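Local coordinates for CELL division control protein 6 (Pyrobaculum aerophilum, PDB 1FNN) that binds ADP and magnesium through an AAA+ ATPase module and is probably involved in regulating the initiation of DNA replication, at residues A[307-311]-A[364-368]; A[219-223]-A[262-268]; A[94-100]-A[123-129]; A[34-40]-A[68-74]. One frame throughout, in Å; residues are numbered along the deposited sequence.

Interaction 1. Residues A[307-311]-A[364-368]; sequences PYITF and TLISI
The side chains of Tyr308 and Leu365 cross at about a right angle, ring atom CD2 of Tyr308 lying 3.8 Å from Leu365 CB, while the neighbouring CE2 meets Ser367 CB at 3.6 Å. With chi1 at -60°, the ring swings back beside its own backbone N and spans these two residues of the facing strand. Its hydroxyl leaves the sheet altogether and hydrogen-bonds Asp225 of helix 217-227. With an alanine here, Leu365 and Ser367 would probably lose the ring that packs on their CB atoms, and Asp225 its hydroxyl partner. One residue on, the side chains reverse face. Ile309 and Ile366 form an antiparallel hydrogen-bonded pair and meet at a slant, Ile309 CD1 against Ile366 CB at 4.1 Å, on the face packed against helix 288-304. Two backbone bonds close this pair, and the shorter, from Ile366 N to Ile309 O at 2.7 Å, lies nearly along the C=O axis. Thr310 and Leu365 make the non-hydrogen-bonded pair that follows, methyl CG2 touching CD2, while Thr310 OG1 turns to the amide of Asp313 as the N-cap of the next helix. Beside Tyr308, a water donates to both Pro307 O and Ser367 OG. A short edge strand paired antiparallel with 364-367, and leading straight into a helix, is the sheet arrangement of a winged-helix domain.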
# COMPACT_ATOMS: atom_id res chain seq x y z
N PRO A 307 -23.69 -1.66 -0.57
CA PRO A 307 -22.47 -1.90 -1.35
C PRO A 307 -22.67 -3.00 -2.40
O PRO A 307 -22.16 -2.89 -3.52
CB PRO A 307 -21.43 -2.29 -0.30
CG PRO A 307 -21.96 -1.67 0.98
CD PRO A 307 -23.47 -1.90 0.88
N TYR A 308 -23.35 -4.09 -2.05
CA TYR A 308 -23.51 -5.20 -3.00
C TYR A 308 -24.95 -5.51 -3.38
O TYR A 308 -25.90 -5.23 -2.64
CB TYR A 308 -22.94 -6.51 -2.44
CG TYR A 308 -21.47 -6.39 -2.14
CD1 TYR A 308 -21.05 -5.97 -0.86
CD2 TYR A 308 -20.51 -6.68 -3.09
CE1 TYR A 308 -19.70 -5.86 -0.58
CE2 TYR A 308 -19.17 -6.57 -2.79
CZ TYR A 308 -18.76 -6.15 -1.53
OH TYR A 308 -17.41 -6.05 -1.29
N ILE A 309 -25.14 -5.97 -4.63
CA ILE A 309 -26.46 -6.51 -5.00
C ILE A 309 -26.18 -7.90 -5.56
O ILE A 309 -25.07 -8.30 -5.90
CB ILE A 309 -27.31 -5.62 -5.89
CG1 ILE A 309 -26.57 -5.09 -7.13
CG2 ILE A 309 -27.87 -4.40 -5.17
CD1 ILE A 309 -26.52 -6.03 -8.29
N THR A 310 -27.17 -8.76 -5.53
CA THR A 310 -27.00 -10.15 -5.95
C THR A 310 -27.05 -10.28 -7.46
O THR A 310 -27.62 -9.40 -8.10
CB THR A 310 -28.08 -11.06 -5.32
OG1 THR A 310 -29.37 -10.65 -5.77
CG2 THR A 310 -28.03 -10.97 -3.80
N PHE A 311 -26.57 -11.34 -8.07
CA PHE A 311 -26.69 -11.60 -9.50
C PHE A 311 -28.18 -11.68 -9.87
O PHE A 311 -28.59 -11.09 -10.88
CB PHE A 311 -25.91 -12.84 -9.92
CG PHE A 311 -26.02 -13.12 -11.42
CD1 PHE A 311 -25.01 -12.75 -12.27
CD2 PHE A 311 -27.13 -13.75 -11.94
CE1 PHE A 311 -25.09 -13.00 -13.63
CE2 PHE A 311 -27.22 -14.01 -13.30
CZ PHE A 311 -26.20 -13.63 -14.14
N THR A 364 -23.61 -15.00 -5.74
CA THR A 364 -22.66 -14.03 -6.30
C THR A 364 -23.09 -12.62 -5.96
O THR A 364 -24.24 -12.26 -6.29
CB THR A 364 -22.48 -14.17 -7.82
OG1 THR A 364 -21.92 -15.47 -8.08
CG2 THR A 364 -21.43 -13.19 -8.33
N LEU A 365 -22.17 -11.79 -5.45
CA LEU A 365 -22.50 -10.44 -5.10
C LEU A 365 -21.77 -9.48 -6.02
O LEU A 365 -20.64 -9.75 -6.41
CB LEU A 365 -22.09 -10.07 -3.65
CG LEU A 365 -22.74 -10.93 -2.55
CD1 LEU A 365 -22.14 -10.62 -1.18
CD2 LEU A 365 -24.26 -10.74 -2.51
N ILE A 366 -22.43 -8.38 -6.35
CA ILE A 366 -21.81 -7.43 -7.27
C ILE A 366 -21.75 -6.03 -6.68
O ILE A 366 -22.73 -5.48 -6.17
CB ILE A 366 -22.67 -7.35 -8.57
CG1 ILE A 366 -22.82 -8.75 -9.21
CG2 ILE A 366 -22.03 -6.41 -9.59
CD1 ILE A 366 -23.95 -8.70 -10.26
N SER A 367 -20.61 -5.40 -6.92
CA SER A 367 -20.48 -4.02 -6.47
C SER A 367 -19.85 -3.18 -7.55
O SER A 367 -19.09 -3.69 -8.40
CB SER A 367 -19.50 -4.01 -5.24
OG SER A 367 -19.09 -2.64 -5.06
N ILE A 368 -20.12 -1.91 -7.58
CA ILE A 368 -19.40 -0.97 -8.43
C ILE A 368 -18.76 0.01 -7.38
O ILE A 368 -19.39 1.01 -7.02
CB ILE A 368 -20.28 -0.21 -9.41
CG1 ILE A 368 -20.77 -1.20 -10.52
CG2 ILE A 368 -19.56 0.96 -10.06
CD1 ILE A 368 -21.87 -0.50 -11.35
O HOH W 1 -21.28 -1.04 -4.90

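Interaction 2. Residues A[219-223]-A[262-268]; sequences ILQMI and IAPEDVR
Met222 holds CG anti to its backbone N (chi1 176°) and stays extended to the methyl, which drives CE straight at Val267; the valine's CG1, likewise anti to its own N, comes to meet it tip to tip. The CE to CG1 distance of 3.5 Å is tighter than usual for two carbons. The same methyl lies 3.5 Å from Pro264 O and 3.8 Å from Arg268 CG, so it is lodged against one turn of helix 264-274. Ile219 works one turn earlier: its CD1 rests on the backbone where that helix starts, 3.6 Å from Ala263 C, and its CG2 meets CG2 of Ile262 at 4.0 Å. Ile219 and Val267 run alongside each other, pointing opposite ways. Ile223 adds CG1 against Val267 CG1, so the valine is gripped by three residues of helix 217-227. The side chains that meet are mostly apolar; the polar groups are settled within or behind them. Ala263, the N-cap residue, gives its amide to Asp266 OD2 at 2.7 Å, approaching on the anti side of the carboxylate, whose other oxygen forms a salt bridge with Arg259. Arg268 sends NE away, probably to bond the carbonyl of Ile368. The two segments run nearly parallel, their axes 10.4 Å apart and inclined by 22°, with helices 195-209 and 240-256 packed alongside, as expected of the helical lid domain of an AAA+ ATPase.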
# COMPACT_ATOMS: atom_id res chain seq x y z
N ILE A 219 -19.09 -2.41 3.85
CA ILE A 219 -18.40 -1.21 3.33
C ILE A 219 -16.90 -1.42 3.25
O ILE A 219 -16.20 -0.92 2.36
CB ILE A 219 -18.77 0.03 4.15
CG1 ILE A 219 -20.13 0.57 3.70
CG2 ILE A 219 -17.71 1.14 4.08
CD1 ILE A 219 -20.10 1.42 2.44
N LEU A 220 -16.34 -2.10 4.27
CA LEU A 220 -14.89 -2.34 4.29
C LEU A 220 -14.56 -3.32 3.16
O LEU A 220 -13.54 -3.19 2.49
CB LEU A 220 -14.60 -2.99 5.66
CG LEU A 220 -14.06 -2.13 6.80
CD1 LEU A 220 -14.38 -0.65 6.68
CD2 LEU A 220 -14.43 -2.69 8.17
N GLN A 221 -15.47 -4.30 2.98
CA GLN A 221 -15.25 -5.28 1.90
C GLN A 221 -15.25 -4.62 0.51
O GLN A 221 -14.38 -4.96 -0.32
CB GLN A 221 -16.26 -6.41 1.92
CG GLN A 221 -16.13 -7.47 2.99
CD GLN A 221 -17.40 -8.28 3.16
OE1 GLN A 221 -18.50 -7.88 2.73
NE2 GLN A 221 -17.31 -9.44 3.79
N MET A 222 -16.07 -3.61 0.34
CA MET A 222 -16.13 -2.82 -0.92
C MET A 222 -14.83 -2.14 -1.24
O MET A 222 -14.26 -2.16 -2.37
CB MET A 222 -17.30 -1.87 -0.77
CG MET A 222 -17.53 -0.87 -1.90
SD MET A 222 -18.85 0.30 -1.53
CE MET A 222 -18.74 1.42 -2.92
N ILE A 223 -14.25 -1.49 -0.18
CA ILE A 223 -12.97 -0.83 -0.36
C ILE A 223 -11.86 -1.86 -0.61
O ILE A 223 -11.01 -1.66 -1.44
CB ILE A 223 -12.57 -0.01 0.93
CG1 ILE A 223 -13.64 1.03 1.18
CG2 ILE A 223 -11.17 0.55 0.72
CD1 ILE A 223 -13.47 1.91 2.43
N ILE A 262 -21.18 5.21 6.99
CA ILE A 262 -20.55 5.46 5.68
C ILE A 262 -21.48 4.83 4.59
O ILE A 262 -21.93 3.71 4.88
CB ILE A 262 -19.16 4.83 5.63
CG1 ILE A 262 -18.29 5.58 6.71
CG2 ILE A 262 -18.47 5.06 4.29
CD1 ILE A 262 -16.95 4.88 6.86
N ALA A 263 -21.75 5.53 3.54
CA ALA A 263 -22.61 4.82 2.50
C ALA A 263 -21.78 4.44 1.31
O ALA A 263 -20.73 5.05 1.00
CB ALA A 263 -23.71 5.83 2.14
N PRO A 264 -22.31 3.61 0.38
CA PRO A 264 -21.58 3.23 -0.83
C PRO A 264 -21.18 4.42 -1.65
O PRO A 264 -20.05 4.52 -2.15
CB PRO A 264 -22.58 2.32 -1.59
CG PRO A 264 -23.38 1.72 -0.48
CD PRO A 264 -23.53 2.79 0.60
N GLU A 265 -21.99 5.49 -1.79
CA GLU A 265 -21.58 6.63 -2.60
C GLU A 265 -20.37 7.38 -2.02
O GLU A 265 -19.59 7.95 -2.77
CB GLU A 265 -22.71 7.67 -2.80
CG GLU A 265 -23.20 8.20 -1.46
CD GLU A 265 -24.48 9.01 -1.42
OE1 GLU A 265 -25.47 8.42 -0.93
OE2 GLU A 265 -24.54 10.19 -1.85
N ASP A 266 -20.24 7.36 -0.68
CA ASP A 266 -19.02 8.01 -0.12
C ASP A 266 -17.78 7.30 -0.61
O ASP A 266 -16.77 7.90 -1.01
CB ASP A 266 -19.16 7.92 1.43
CG ASP A 266 -20.42 8.64 1.94
OD1 ASP A 266 -20.57 9.79 1.45
OD2 ASP A 266 -21.06 7.97 2.73
N VAL A 267 -17.77 5.94 -0.61
CA VAL A 267 -16.64 5.19 -1.13
C VAL A 267 -16.36 5.47 -2.61
O VAL A 267 -15.21 5.67 -3.04
CB VAL A 267 -16.86 3.69 -0.89
CG1 VAL A 267 -15.84 2.75 -1.53
CG2 VAL A 267 -16.94 3.36 0.62
N ARG A 268 -17.42 5.45 -3.46
CA ARG A 268 -17.24 5.68 -4.89
C ARG A 268 -16.60 7.01 -5.18
O ARG A 268 -15.66 7.18 -5.97
CB ARG A 268 -18.64 5.59 -5.62
CG ARG A 268 -19.23 4.18 -5.54
CD ARG A 268 -20.56 3.99 -6.36
NE ARG A 268 -21.17 2.72 -5.90
CZ ARG A 268 -22.34 2.69 -5.29
NH1 ARG A 268 -23.01 3.84 -5.07
NH2 ARG A 268 -22.84 1.54 -4.89

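Interaction 3. Residues A[94-100]-A[123-129]; sequences IARSLNI and RDLYMFL
Arg123 grips the carbonyl of Leu98 end-on, NH1 at 2.8 Å and NH2 at 3.1 Å from the same Leu98 O, which lies almost exactly in the guanidinium plane. Beside this fork, NH2 passes 3.7 Å from CG1 of Ile100. The apolar contacts continue away from the arginine: Met127 SD touches both Leu98 CD2, at 3.9 Å, and Ile94 CG2, crossing both side chains at about right angles, and Leu129 CD1 meets Ile94 CD1 at 4.0 Å. A bend at chi3 (56°) turns the guanidinium of Arg123 back over Leu125, whose CD1 lies over the centre of one face, 3.8 Å above the plane; His119 takes a further bond from NH2. A leucine in place of Arg123 would probably leave the Leu98 carbonyl without both of these donors and Leu125 without the flat group it packs on. The gripped carbonyl belongs to a helix end that is itself fixed, because Asn99, with positive phi, closes helix 87-97 in a Schellman motif. Leu116 of helix 109-122 backs Ile94, Leu98 and Ile100, and Val77 of strand 75-80 touches Leu98 and Met127. Helices packed in this way on strand 127-132 are part of the parallel alpha/beta core of the AAA+ ATPase fold.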
# COMPACT_ATOMS: atom_id res chain seq x y z
N ILE A 94 22.53 11.63 8.68
CA ILE A 94 23.12 10.68 9.61
C ILE A 94 23.83 11.42 10.73
O ILE A 94 23.74 11.12 11.92
CB ILE A 94 24.17 9.79 8.89
CG1 ILE A 94 23.43 8.81 7.99
CG2 ILE A 94 25.07 9.01 9.84
CD1 ILE A 94 24.30 8.01 7.03
N ALA A 95 24.59 12.45 10.32
CA ALA A 95 25.33 13.28 11.28
C ALA A 95 24.41 13.99 12.26
O ALA A 95 24.63 14.14 13.49
CB ALA A 95 26.13 14.30 10.45
N ARG A 96 23.31 14.53 11.73
CA ARG A 96 22.32 15.15 12.60
C ARG A 96 21.70 14.14 13.53
O ARG A 96 21.54 14.37 14.74
CB ARG A 96 21.26 15.80 11.71
CG ARG A 96 20.29 16.71 12.45
CD ARG A 96 19.09 17.05 11.59
NE ARG A 96 17.88 16.36 12.00
CZ ARG A 96 17.61 15.09 12.21
NH1 ARG A 96 18.52 14.13 12.07
NH2 ARG A 96 16.40 14.71 12.59
N SER A 97 21.38 12.94 12.99
CA SER A 97 20.73 11.95 13.86
C SER A 97 21.69 11.45 14.92
O SER A 97 21.28 11.17 16.04
CB SER A 97 20.16 10.81 12.99
OG SER A 97 19.87 9.72 13.90
N LEU A 98 22.99 11.41 14.69
CA LEU A 98 24.03 11.00 15.62
C LEU A 98 24.72 12.14 16.38
O LEU A 98 25.67 11.92 17.14
CB LEU A 98 25.10 10.24 14.81
CG LEU A 98 25.22 8.72 14.87
CD1 LEU A 98 23.99 7.99 15.36
CD2 LEU A 98 25.73 8.11 13.57
N ASN A 99 24.23 13.37 16.24
CA ASN A 99 24.87 14.53 16.83
C ASN A 99 26.37 14.57 16.54
O ASN A 99 27.11 14.77 17.51
CB ASN A 99 24.74 14.48 18.38
CG ASN A 99 23.26 14.79 18.62
OD1 ASN A 99 22.94 15.92 18.24
ND2 ASN A 99 22.56 13.82 19.18
N ILE A 100 26.76 14.57 15.28
CA ILE A 100 28.19 14.67 14.94
C ILE A 100 28.35 16.10 14.40
O ILE A 100 27.76 16.42 13.37
CB ILE A 100 28.56 13.73 13.78
CG1 ILE A 100 28.46 12.25 14.21
CG2 ILE A 100 29.94 14.04 13.20
CD1 ILE A 100 28.58 11.34 12.97
N ARG A 123 33.16 7.14 20.09
CA ARG A 123 32.05 7.27 21.04
C ARG A 123 31.48 5.88 21.29
O ARG A 123 30.48 5.79 22.00
CB ARG A 123 31.03 8.28 20.51
CG ARG A 123 31.45 9.75 20.64
CD ARG A 123 30.67 10.70 19.76
NE ARG A 123 29.22 10.65 19.94
CZ ARG A 123 28.31 11.02 19.07
NH1 ARG A 123 27.02 10.90 19.41
NH2 ARG A 123 28.61 11.51 17.88
N ASP A 124 32.06 4.86 20.70
CA ASP A 124 31.62 3.47 20.86
C ASP A 124 30.11 3.36 20.59
O ASP A 124 29.36 2.90 21.44
CB ASP A 124 31.94 3.00 22.28
CG ASP A 124 31.69 1.51 22.46
OD1 ASP A 124 31.90 0.74 21.51
OD2 ASP A 124 31.27 1.05 23.55
N LEU A 125 29.71 3.71 19.37
CA LEU A 125 28.30 3.78 19.02
C LEU A 125 27.99 2.60 18.09
O LEU A 125 28.90 2.00 17.54
CB LEU A 125 27.96 5.03 18.21
CG LEU A 125 28.27 6.39 18.84
CD1 LEU A 125 28.15 7.48 17.78
CD2 LEU A 125 27.40 6.64 20.06
N TYR A 126 26.72 2.26 18.04
CA TYR A 126 26.22 1.17 17.17
C TYR A 126 24.98 1.77 16.50
O TYR A 126 24.11 2.33 17.17
CB TYR A 126 25.90 -0.07 18.01
CG TYR A 126 27.11 -0.70 18.66
CD1 TYR A 126 27.44 -0.40 19.98
CD2 TYR A 126 27.93 -1.60 17.97
CE1 TYR A 126 28.55 -0.96 20.60
CE2 TYR A 126 29.03 -2.17 18.56
CZ TYR A 126 29.33 -1.84 19.88
OH TYR A 126 30.44 -2.42 20.47
N MET A 127 25.02 1.78 15.18
CA MET A 127 24.01 2.36 14.33
C MET A 127 23.21 1.29 13.57
O MET A 127 23.79 0.46 12.86
CB MET A 127 24.74 3.28 13.31
CG MET A 127 23.80 3.90 12.31
SD MET A 127 24.40 5.20 11.28
CE MET A 127 25.80 4.47 10.44
N PHE A 128 21.90 1.32 13.74
CA PHE A 128 20.99 0.55 12.87
C PHE A 128 20.54 1.55 11.79
O PHE A 128 19.68 2.40 12.05
CB PHE A 128 19.84 0.02 13.69
CG PHE A 128 18.64 -0.57 13.01
CD1 PHE A 128 17.43 -0.57 13.67
CD2 PHE A 128 18.70 -1.14 11.75
CE1 PHE A 128 16.29 -1.11 13.08
CE2 PHE A 128 17.57 -1.68 11.15
CZ PHE A 128 16.36 -1.66 11.82
N LEU A 129 21.13 1.45 10.63
CA LEU A 129 20.90 2.37 9.54
C LEU A 129 19.90 1.82 8.52
O LEU A 129 19.96 0.66 8.09
CB LEU A 129 22.25 2.68 8.89
CG LEU A 129 22.26 3.60 7.66
CD1 LEU A 129 21.78 5.02 8.01
CD2 LEU A 129 23.66 3.63 7.04

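Interaction 4. Residues A[34-40]-A[68-74]; sequences GNWLRNP and YKDKTTA
The C-terminal end of helix 23-38 meets an ST turn in the loop that joins helix 57-68 to strand 75-80 of the P-loop ATPase core. Thr72 OG1, set anti to the backbone N (chi1 -174°), does double duty: it donates to Leu37 O at 2.6 Å and accepts from Ala74 N at 3.0 Å, the latter bond closing the turn. A water also donates to Leu37 O and accepts from Thr73 N, so that the last helical turn is tied to the loop by two routes. Leu37 itself packs over one face of the Tyr68 ring, CD1 standing 4.0 Å from the ring centroid in a CH-pi contact 24° off the normal, while its other methyl, CD2, touches Ala74 CB. On the opposite face of the ring lies Lys71 NZ, offset toward the rim and hydrogen-bonded to Leu67 O. At the far end of the tyrosine, Arg38 NH1 comes in at the edge and donates to Tyr68 OH at 2.9 Å, in a bent bond of 131°; Asp30 hydrogen-bonds the same hydroxyl. NH2 of Arg38 reaches back along its own helix to Asn35 OD1, and bonds from both nitrogens limit how the guanidinium can turn, with Gly34 O over its face. Gly34 CA approaches Tyr68 OH to 3.3 Å, where even a CB would collide with the hydroxyl. Around this contact, Trp65 touches Thr72 and Trp36 NE1 hydrogen-bonds Phe158 O, just ahead of strand 160-166, while Leu64 and Ala74 set helix 23-38 beside helix 57-68 and the start of strand 75-80.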
# COMPACT_ATOMS: atom_id res chain seq x y z
N GLY A 34 17.74 -9.21 15.78
CA GLY A 34 17.54 -9.27 17.21
C GLY A 34 18.80 -9.55 18.02
O GLY A 34 18.94 -8.93 19.09
N ASN A 35 19.58 -10.58 17.65
CA ASN A 35 20.78 -10.88 18.43
C ASN A 35 21.73 -9.68 18.44
O ASN A 35 22.32 -9.36 19.47
CB ASN A 35 21.50 -12.12 17.87
CG ASN A 35 20.79 -13.40 18.27
OD1 ASN A 35 20.01 -13.42 19.23
ND2 ASN A 35 21.08 -14.48 17.54
N TRP A 36 21.96 -9.10 17.27
CA TRP A 36 22.82 -7.93 17.18
C TRP A 36 22.28 -6.74 17.97
O TRP A 36 23.08 -6.12 18.69
CB TRP A 36 23.09 -7.53 15.76
CG TRP A 36 24.08 -6.46 15.44
CD1 TRP A 36 25.38 -6.65 15.11
CD2 TRP A 36 23.89 -5.03 15.40
NE1 TRP A 36 26.00 -5.45 14.88
CE2 TRP A 36 25.12 -4.44 15.04
CE3 TRP A 36 22.78 -4.20 15.63
CZ2 TRP A 36 25.30 -3.07 14.91
CZ3 TRP A 36 22.96 -2.83 15.50
CH2 TRP A 36 24.18 -2.28 15.15
N LEU A 37 20.95 -6.51 17.95
CA LEU A 37 20.43 -5.40 18.77
C LEU A 37 20.65 -5.63 20.27
O LEU A 37 20.84 -4.68 21.07
CB LEU A 37 18.95 -5.21 18.43
CG LEU A 37 18.72 -4.61 17.01
CD1 LEU A 37 17.22 -4.63 16.69
CD2 LEU A 37 19.27 -3.18 16.98
N ARG A 38 20.50 -6.89 20.69
CA ARG A 38 20.72 -7.21 22.13
C ARG A 38 22.20 -7.07 22.50
O ARG A 38 22.51 -6.70 23.63
CB ARG A 38 20.17 -8.58 22.48
CG ARG A 38 18.65 -8.67 22.59
CD ARG A 38 18.21 -10.08 23.04
NE ARG A 38 18.35 -10.99 21.86
CZ ARG A 38 17.36 -11.12 20.97
NH1 ARG A 38 16.22 -10.47 21.09
NH2 ARG A 38 17.50 -11.93 19.92
N ASN A 39 23.13 -7.47 21.65
CA ASN A 39 24.56 -7.45 21.86
C ASN A 39 25.30 -7.15 20.57
O ASN A 39 25.94 -7.98 19.91
CB ASN A 39 25.13 -8.78 22.37
CG ASN A 39 24.61 -9.22 23.73
OD1 ASN A 39 24.75 -8.50 24.73
ND2 ASN A 39 24.02 -10.40 23.77
N PRO A 40 25.37 -5.87 20.19
CA PRO A 40 25.91 -5.46 18.92
C PRO A 40 27.40 -5.54 18.74
O PRO A 40 28.18 -5.41 19.69
CB PRO A 40 25.54 -3.97 18.81
CG PRO A 40 25.33 -3.54 20.24
CD PRO A 40 24.71 -4.75 20.91
N TYR A 68 12.27 -3.14 20.02
CA TYR A 68 13.64 -3.21 20.51
C TYR A 68 14.15 -1.92 21.12
O TYR A 68 15.19 -1.93 21.78
CB TYR A 68 14.60 -3.58 19.36
CG TYR A 68 14.63 -5.09 19.23
CD1 TYR A 68 15.49 -5.85 20.01
CD2 TYR A 68 13.79 -5.75 18.33
CE1 TYR A 68 15.53 -7.23 19.91
CE2 TYR A 68 13.81 -7.13 18.22
CZ TYR A 68 14.68 -7.86 19.00
OH TYR A 68 14.72 -9.23 18.90
N LYS A 69 13.39 -0.86 21.02
CA LYS A 69 13.73 0.51 21.33
C LYS A 69 14.32 0.64 22.76
O LYS A 69 15.30 1.34 22.99
CB LYS A 69 12.39 1.27 21.41
CG LYS A 69 12.19 2.52 20.63
CD LYS A 69 10.97 3.32 21.03
CE LYS A 69 9.74 2.57 21.47
NZ LYS A 69 8.67 3.52 21.88
N ASP A 70 13.71 -0.07 23.70
CA ASP A 70 14.18 0.09 25.09
C ASP A 70 15.14 -1.00 25.51
O ASP A 70 15.39 -1.15 26.70
CB ASP A 70 12.93 0.16 25.99
CG ASP A 70 12.18 1.44 25.65
OD1 ASP A 70 12.82 2.51 25.64
OD2 ASP A 70 10.96 1.38 25.39
N LYS A 71 15.52 -1.89 24.60
CA LYS A 71 16.30 -3.08 24.86
C LYS A 71 17.59 -3.10 24.06
O LYS A 71 18.18 -4.18 23.87
CB LYS A 71 15.52 -4.34 24.45
CG LYS A 71 14.06 -4.34 24.79
CD LYS A 71 13.40 -5.69 24.94
CE LYS A 71 13.69 -6.65 23.81
NZ LYS A 71 13.54 -6.03 22.47
N THR A 72 18.06 -1.95 23.58
CA THR A 72 19.28 -1.93 22.80
C THR A 72 20.06 -0.63 23.05
O THR A 72 19.47 0.42 23.26
CB THR A 72 18.98 -2.09 21.29
OG1 THR A 72 20.21 -2.21 20.56
CG2 THR A 72 18.20 -0.92 20.67
N THR A 73 21.37 -0.69 22.78
CA THR A 73 22.17 0.53 22.84
C THR A 73 22.28 1.11 21.45
O THR A 73 22.93 2.12 21.26
CB THR A 73 23.59 0.19 23.37
OG1 THR A 73 24.13 -0.83 22.52
CG2 THR A 73 23.48 -0.34 24.79
N ALA A 74 21.81 0.37 20.41
CA ALA A 74 22.01 0.84 19.07
C ALA A 74 21.21 2.11 18.81
O ALA A 74 20.10 2.18 19.37
CB ALA A 74 21.57 -0.23 18.04
O HOH W 2 22.36 -3.46 23.21

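In the fold
The four contacts fall into two pairs on opposite sides of the chain's centre. Interactions 3 and 4, their centres 15 Å apart, touch in the ATPase core, where Tyr126 packs on Pro40, CD2 to CB at 3.5 Å, and its carbonyl meets Ala74. Interactions 1 and 2, 13 Å apart between centres, join the winged-helix domain to the lid: Ile368 O lies 2.7 Å from Arg268 NE, a probable hydrogen bond, and Pro307 packs against Pro264. Centres of interactions 2 and 3 are 46 Å apart. Interaction 2 does not touch the nucleotide: the side chain of Ile223 is about 12 Å from the bound ADP. Leu129 of interaction 3 is about 10 Å, between side chains, from Asp132, a magnesium site of this protein not occupied in this chain.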